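Local coordinates for outer membrane protein SusF (Bacteroides thetaiotaomicron, PDB 4FE9) that binds starch at the cell surface through its carbohydrate-binding modules before the glycan is transported into the periplasm for degradation, at residues Ala33-Ser38 with Ser48-Lys53; Ala37-Asp42 with Ile138-Ala143; Arg106-Arg111 with Pro142-Ala147. All blocks are in the same frame, centred on the assembly; numbering follows the deposited sequence.

Contact 1: Ala33-Ser38 with Ser48-Lys53; sequences AGKDAS and SVEIAK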
# COMPACT_ATOMS: atom_id res chain seq x y z
N ALA A 33 3.71 -28.30 25.08
CA ALA A 33 2.48 -28.13 24.27
C ALA A 33 1.40 -29.10 24.73
O ALA A 33 1.70 -30.19 25.22
CB ALA A 33 2.79 -28.32 22.74
N GLY A 34 0.16 -28.61 24.80
CA GLY A 34 -0.96 -29.43 25.26
C GLY A 34 -1.30 -30.53 24.27
O GLY A 34 -0.76 -30.57 23.14
N LYS A 35 -2.26 -31.37 24.62
CA LYS A 35 -2.65 -32.48 23.73
C LYS A 35 -3.37 -32.02 22.44
O LYS A 35 -3.31 -32.69 21.45
CB LYS A 35 -3.47 -33.52 24.48
CG LYS A 35 -4.94 -33.14 24.71
CD LYS A 35 -5.54 -34.01 25.85
CE LYS A 35 -6.99 -34.41 25.58
NZ LYS A 35 -7.73 -33.34 24.83
N ASP A 36 -3.88 -30.79 22.41
CA ASP A 36 -4.46 -30.28 21.19
C ASP A 36 -3.46 -29.42 20.42
O ASP A 36 -3.63 -28.19 20.32
CB ASP A 36 -5.77 -29.50 21.49
CG ASP A 36 -6.84 -30.39 22.16
OD1 ASP A 36 -7.20 -31.42 21.57
OD2 ASP A 36 -7.25 -30.10 23.32
N ALA A 37 -2.43 -30.06 19.88
CA ALA A 37 -1.26 -29.33 19.36
C ALA A 37 -1.37 -29.02 17.85
O ALA A 37 -0.74 -28.10 17.35
CB ALA A 37 0.05 -30.10 19.67
N SER A 38 -2.30 -29.72 17.18
CA SER A 38 -2.40 -29.64 15.73
C SER A 38 -3.85 -29.60 15.33
O SER A 38 -4.41 -30.63 14.95
CB SER A 38 -1.74 -30.86 15.07
OG SER A 38 -0.37 -30.93 15.39
N SER A 48 -13.68 -26.36 23.75
CA SER A 48 -12.45 -25.87 24.37
C SER A 48 -11.29 -26.84 24.10
O SER A 48 -11.51 -28.04 23.88
CB SER A 48 -12.67 -25.73 25.85
OG SER A 48 -12.75 -27.02 26.42
N VAL A 49 -10.07 -26.31 24.02
CA VAL A 49 -8.89 -27.13 23.75
C VAL A 49 -7.81 -26.86 24.78
O VAL A 49 -7.70 -25.75 25.28
CB VAL A 49 -8.32 -26.83 22.34
CG1 VAL A 49 -9.25 -27.43 21.25
CG2 VAL A 49 -8.18 -25.33 22.14
N GLU A 50 -6.98 -27.87 25.03
CA GLU A 50 -5.83 -27.73 25.90
C GLU A 50 -4.65 -27.42 25.08
O GLU A 50 -4.15 -28.29 24.33
CB GLU A 50 -5.57 -29.05 26.61
CG GLU A 50 -6.82 -29.84 26.90
CD GLU A 50 -6.61 -30.96 27.95
OE1 GLU A 50 -5.54 -31.62 27.93
OE2 GLU A 50 -7.53 -31.21 28.75
N ILE A 51 -4.05 -26.25 25.32
CA ILE A 51 -2.99 -25.82 24.43
C ILE A 51 -1.58 -25.88 25.03
O ILE A 51 -0.58 -25.84 24.30
CB ILE A 51 -3.29 -24.44 23.82
CG1 ILE A 51 -3.36 -23.37 24.90
CG2 ILE A 51 -4.59 -24.48 23.04
CD1 ILE A 51 -3.43 -21.94 24.34
N ALA A 52 -1.50 -26.01 26.35
CA ALA A 52 -0.23 -26.05 27.02
C ALA A 52 -0.38 -26.63 28.43
O ALA A 52 -1.50 -26.77 28.94
CB ALA A 52 0.41 -24.64 27.07
N LYS A 53 0.74 -27.03 29.02
CA LYS A 53 0.73 -27.64 30.35
C LYS A 53 1.98 -27.20 31.08
O LYS A 53 3.02 -27.06 30.46
CB LYS A 53 0.69 -29.17 30.23
CG LYS A 53 0.61 -29.92 31.54
CD LYS A 53 0.58 -31.46 31.28
CE LYS A 53 0.60 -32.28 32.59
NZ LYS A 53 -0.10 -31.57 33.66
O HOH W 1 -3.07 -31.32 27.32
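Asp36 OD2 accepts the backbone N-H of Glu50, with OD2 2.8 Å from Glu50 N, and does so through the anti lone pair, the one turned away from the other carboxylate oxygen. The CA–CB bond of Asp36 points toward strand 48-57, and chi1 of -60° sets CG anti to the carbonyl carbon. The same oxygen has a long ion pair with Lys35 NZ. Asp36 also gives its own N-H to Glu50 O at N-O 3.2 Å, nearly along the C=O axis, so main chain and side chain of one residue grip both polar backbone atoms of Glu50. CB of Asp36 rests 3.8 Å from Val49 CB.

Strand 27-33 pairs antiparallel with 48-57 up to Ala33, which is paired with Ala52 in a non-hydrogen-bonded position, their side chains diverging. Beyond it Gly34 N bonds Ile51 O at 2.9 Å, the donor standing above the carbonyl plane. A side chain on Gly34 would collide with the 50-52 backbone. The chain then leaves the ladder through an inverse gamma turn centred on Asp36, toward strand 38-40.

The Lys35 chain, bent at chi3 and chi4, crosses Glu50 with CD 3.2 Å from OE1, while NZ stays 4.2 Å from that oxygen. A water accepts from Lys35 N and donates to Glu50 OE1 (2.6 Å from the water oxygen). Away from this loop, Ile51 packs on Leu95 and Ile115. The carboxylate of Asp36 thus takes over the N-H of Glu50 where regular pairing stops, and the nearby lysine would probably stabilise its negative charge.

Contact 2: Ala37-Asp42 with Ile138-Ala143; sequences ASIVMD and ITLQPA. With EDO (1,2-ethanediol), chain D.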
# COMPACT_ATOMS: atom_id res chain seq x y z
N ALA A 37 -2.43 -30.06 19.88
CA ALA A 37 -1.26 -29.33 19.36
C ALA A 37 -1.37 -29.02 17.85
O ALA A 37 -0.74 -28.10 17.35
CB ALA A 37 0.05 -30.10 19.67
N SER A 38 -2.30 -29.72 17.18
CA SER A 38 -2.40 -29.64 15.73
C SER A 38 -3.85 -29.60 15.33
O SER A 38 -4.41 -30.63 14.95
CB SER A 38 -1.74 -30.86 15.07
OG SER A 38 -0.37 -30.93 15.39
N ILE A 39 -4.47 -28.42 15.41
CA ILE A 39 -5.91 -28.31 15.33
C ILE A 39 -6.37 -28.05 13.86
O ILE A 39 -5.76 -27.25 13.16
CB ILE A 39 -6.39 -27.16 16.20
CG1 ILE A 39 -6.14 -27.47 17.65
CG2 ILE A 39 -7.89 -26.85 15.94
CD1 ILE A 39 -6.08 -26.21 18.51
N VAL A 40 -7.34 -28.82 13.39
CA VAL A 40 -7.93 -28.61 12.05
C VAL A 40 -9.38 -28.22 12.23
O VAL A 40 -10.18 -29.01 12.68
CB VAL A 40 -7.86 -29.94 11.18
CG1 VAL A 40 -8.65 -29.78 9.88
CG2 VAL A 40 -6.41 -30.29 10.87
N MET A 41 -9.70 -26.97 11.98
CA MET A 41 -11.00 -26.45 12.41
C MET A 41 -12.13 -27.22 11.71
O MET A 41 -13.20 -27.46 12.29
CB MET A 41 -11.12 -24.95 12.11
CG MET A 41 -10.29 -24.06 13.01
SD MET A 41 -10.69 -24.35 14.73
CE MET A 41 -12.40 -23.78 14.77
N ASP A 42 -11.91 -27.59 10.45
CA ASP A 42 -12.92 -28.37 9.71
C ASP A 42 -13.36 -29.56 10.53
O ASP A 42 -14.53 -29.86 10.61
CB ASP A 42 -12.36 -28.86 8.38
CG ASP A 42 -12.42 -27.82 7.30
OD1 ASP A 42 -13.27 -26.90 7.38
OD2 ASP A 42 -11.61 -27.90 6.36
N ILE A 138 1.97 -24.52 18.97
CA ILE A 138 0.98 -25.37 18.36
C ILE A 138 0.63 -24.78 16.98
O ILE A 138 1.17 -23.72 16.57
CB ILE A 138 -0.31 -25.44 19.22
CG1 ILE A 138 -0.98 -24.07 19.27
CG2 ILE A 138 0.01 -25.93 20.69
CD1 ILE A 138 -2.39 -24.14 19.73
N THR A 139 -0.17 -25.52 16.22
CA THR A 139 -0.69 -25.00 14.96
C THR A 139 -2.18 -25.21 14.85
O THR A 139 -2.77 -26.01 15.60
CB THR A 139 -0.05 -25.68 13.80
OG1 THR A 139 -0.51 -27.05 13.74
CG2 THR A 139 1.49 -25.62 13.93
N LEU A 140 -2.81 -24.36 14.04
CA LEU A 140 -4.24 -24.40 13.85
C LEU A 140 -4.52 -24.05 12.38
O LEU A 140 -3.90 -23.14 11.81
CB LEU A 140 -4.95 -23.38 14.77
CG LEU A 140 -6.48 -23.25 14.67
CD1 LEU A 140 -7.16 -22.99 16.03
CD2 LEU A 140 -6.89 -22.17 13.67
N GLN A 141 -5.42 -24.79 11.77
CA GLN A 141 -5.81 -24.53 10.40
C GLN A 141 -7.24 -24.08 10.36
O GLN A 141 -8.16 -24.87 10.65
CB GLN A 141 -5.65 -25.80 9.55
CG GLN A 141 -6.06 -25.60 8.06
CD GLN A 141 -6.17 -26.92 7.33
OE1 GLN A 141 -5.68 -27.93 7.79
NE2 GLN A 141 -6.86 -26.92 6.22
N PRO A 142 -7.47 -22.84 9.95
CA PRO A 142 -8.84 -22.35 9.87
C PRO A 142 -9.64 -23.16 8.88
O PRO A 142 -9.07 -23.91 8.11
CB PRO A 142 -8.67 -20.91 9.37
CG PRO A 142 -7.32 -20.51 9.82
CD PRO A 142 -6.48 -21.77 9.72
N ALA A 143 -10.96 -23.09 8.99
CA ALA A 143 -11.86 -23.93 8.20
C ALA A 143 -11.77 -23.54 6.73
O ALA A 143 -11.19 -22.49 6.37
CB ALA A 143 -13.26 -23.79 8.67
C1 EDO D . -8.03 -30.32 5.38
O1 EDO D . -8.06 -29.33 4.33
C2 EDO D . -9.24 -30.12 6.28
O2 EDO D . -10.42 -29.85 5.47
O HOH W 2 -3.08 -27.46 12.43
O HOH W 3 -9.68 -26.82 8.80
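Strand 38-40 runs parallel to the end of strand 128-141 in the N-terminal domain, at only 8° between their directions, with Ser38 beside Thr139, Ile39 beside Leu140 and Val40 beside Gln141. Four backbone bonds join them: Thr139 N to Ala37 O, Ile39 N to Thr139 O, Gln141 N to Ile39 O and Met41 N to Gln141 O. The shortest is 2.8 Å, from Gln141 N to Ile39 O, and that carbonyl also accepts from a water held by Thr139 OG1.

Ile39 and Leu140 lie on the face turned to helix 92-102. CG2 of Ile39, anti to its backbone N, meets Leu140 CD1 at 3.9 Å as the two side chains cross. Met41, bent at chi2 and chi3, brings CG to 3.9 Å from Leu140 CD2 and SD to 4.0 Å from Leu140 CD1. An alanine at Leu140 would probably leave Ile39 CG2 and the Met41 thioether without their shared partner and open a gap beneath the helix.

Strand 128-141 also pairs antiparallel with 111-122, and with 38-40 parallel on it the sheet is mixed, consistent with the Ig-type fold of the N-terminal domain. On the opposite face Val40 and Gln141 lie side by side, pointing the same way, with Val40 CG2 3.9 Å from Gln141 OE1. Gln141 NE2 bonds Ser108 OG and, weakly, O1 of an ethanediol probably left from crystallisation, whose O2 touches Asp42 OD2. Past the strands, Asp42 OD1 sits 3.4 Å from Ala143 CB, and a water accepts from Asp42 N while donating to Pro142 O.

Contact 3: Arg106-Arg111 with Pro142-Ala147; sequences RASVVR and PATTPA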
# COMPACT_ATOMS: atom_id res chain seq x y z
N ARG A 106 -8.26 -15.44 6.73
CA ARG A 106 -9.06 -16.60 6.95
C ARG A 106 -8.62 -17.80 6.13
O ARG A 106 -9.26 -18.83 6.16
CB ARG A 106 -10.51 -16.30 6.71
CG ARG A 106 -10.96 -14.95 7.34
CD ARG A 106 -12.49 -14.88 7.39
NE ARG A 106 -13.01 -15.81 8.37
CZ ARG A 106 -14.30 -16.05 8.59
NH1 ARG A 106 -15.24 -15.34 7.97
NH2 ARG A 106 -14.66 -17.01 9.46
N ALA A 107 -7.48 -17.67 5.45
CA ALA A 107 -7.07 -18.72 4.51
C ALA A 107 -6.96 -20.08 5.27
O ALA A 107 -6.51 -20.11 6.43
CB ALA A 107 -5.74 -18.36 3.92
N SER A 108 -7.35 -21.18 4.61
CA SER A 108 -7.32 -22.47 5.28
C SER A 108 -5.93 -23.12 5.21
O SER A 108 -5.76 -24.20 4.64
CB SER A 108 -8.36 -23.40 4.71
OG SER A 108 -8.42 -24.60 5.45
N VAL A 109 -4.98 -22.47 5.86
CA VAL A 109 -3.56 -22.85 5.83
C VAL A 109 -3.13 -23.18 7.29
O VAL A 109 -3.58 -22.51 8.25
CB VAL A 109 -2.70 -21.63 5.31
CG1 VAL A 109 -1.21 -21.89 5.49
CG2 VAL A 109 -3.04 -21.34 3.82
N VAL A 110 -2.21 -24.13 7.46
CA VAL A 110 -1.68 -24.43 8.82
C VAL A 110 -0.88 -23.23 9.40
O VAL A 110 0.11 -22.79 8.82
CB VAL A 110 -0.80 -25.70 8.84
CG1 VAL A 110 -0.29 -25.96 10.24
CG2 VAL A 110 -1.61 -26.90 8.33
N ARG A 111 -1.38 -22.66 10.49
CA ARG A 111 -0.77 -21.46 11.09
C ARG A 111 -0.07 -21.84 12.38
O ARG A 111 -0.66 -22.46 13.26
CB ARG A 111 -1.84 -20.39 11.40
CG ARG A 111 -2.61 -19.91 10.18
CD ARG A 111 -1.70 -19.17 9.22
NE ARG A 111 -2.50 -18.44 8.24
CZ ARG A 111 -2.01 -17.89 7.13
NH1 ARG A 111 -0.70 -18.02 6.83
NH2 ARG A 111 -2.82 -17.20 6.33
N PRO A 142 -7.47 -22.84 9.95
CA PRO A 142 -8.84 -22.35 9.87
C PRO A 142 -9.64 -23.16 8.88
O PRO A 142 -9.07 -23.91 8.11
CB PRO A 142 -8.67 -20.91 9.37
CG PRO A 142 -7.32 -20.51 9.82
CD PRO A 142 -6.48 -21.77 9.72
N ALA A 143 -10.96 -23.09 8.99
CA ALA A 143 -11.86 -23.93 8.20
C ALA A 143 -11.77 -23.54 6.73
O ALA A 143 -11.19 -22.49 6.37
CB ALA A 143 -13.26 -23.79 8.67
N THR A 144 -12.11 -24.49 5.89
CA THR A 144 -12.10 -24.32 4.45
C THR A 144 -12.91 -23.09 4.04
O THR A 144 -13.97 -22.84 4.58
CB THR A 144 -12.66 -25.59 3.80
OG1 THR A 144 -11.75 -26.67 4.08
CG2 THR A 144 -12.82 -25.43 2.27
N THR A 145 -12.32 -22.25 3.23
CA THR A 145 -13.05 -21.06 2.75
C THR A 145 -13.90 -21.40 1.53
O THR A 145 -13.72 -22.46 0.93
CB THR A 145 -12.13 -19.92 2.46
OG1 THR A 145 -11.29 -20.25 1.36
CG2 THR A 145 -11.23 -19.61 3.71
N PRO A 146 -14.89 -20.53 1.21
CA PRO A 146 -15.63 -20.80 -0.02
C PRO A 146 -14.74 -21.00 -1.22
O PRO A 146 -13.64 -20.43 -1.30
CB PRO A 146 -16.54 -19.55 -0.18
CG PRO A 146 -16.63 -18.95 1.28
CD PRO A 146 -15.27 -19.25 1.85
N ALA A 147 -15.20 -21.80 -2.17
CA ALA A 147 -14.54 -21.89 -3.48
C ALA A 147 -14.54 -20.53 -4.20
O ALA A 147 -15.43 -19.72 -3.99
CB ALA A 147 -15.25 -22.94 -4.35
O HOH W 4 -11.66 -19.96 7.23
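Ser108 OG donates to Pro142 O across 2.8 Å, the donor tilted 28° from the carbonyl plane. OG stands anti to the backbone N of Ser108 (chi1 -174°), and the adjoining CB lies 3.4 Å from Ala143 O. Two backbone carbonyls of the 106-111 loop approach the proline ring: Val109 O is 3.3 Å from Pro142 CD and Ala107 O is 3.5 Å from Pro142 CG. Further along, the methyl of Thr145 meets the loop, CG2 reaching 3.2 Å from Arg106 O. A water donates to both Arg106 O and Ala143 O, 2.7 Å from the latter, tying the two loops where they do not bond directly.

An inverse gamma turn centred on Ser108 shapes the first loop, while helix 92-102 backs the proline through Asp96 and Gln100. Arg106 reaches into carbohydrate-binding module 1, where it bonds Val225 O and forms a cation-pi contact with Trp227.

Pro142 meets the loop with both its carbonyl, which accepts the serine hydroxyl, and its ring carbons, which lie against backbone carbonyls; the two loops are thus held by one hydroxyl bond, a bridging water and van der Waals contacts next to the start of carbohydrate-binding module 1.

The three contacts lie on the same side of the chain's centre, in succession from strand 48-57 to the start of the first carbohydrate-binding module. Contacts 1 and 2, with centres about 11 Å apart, share Ala37 and Ser38: the chain gives up its pairing with strand 48-57 in the first and pairs with strand 128-141, through 38-40, in the second, and Val49 CG2 meets Ile39 CD1 at 4.3 Å. Contacts 2 and 3, centres about 10 Å apart, share Pro142 and Ala143, and are joined by Asp42 OD2 and Thr144 OG1 at 2.6 Å, probably hydrogen-bonded. Contacts 1 and 3 are about 7 Å apart at their nearest atoms. All lie away from the glycan pockets and sodium site.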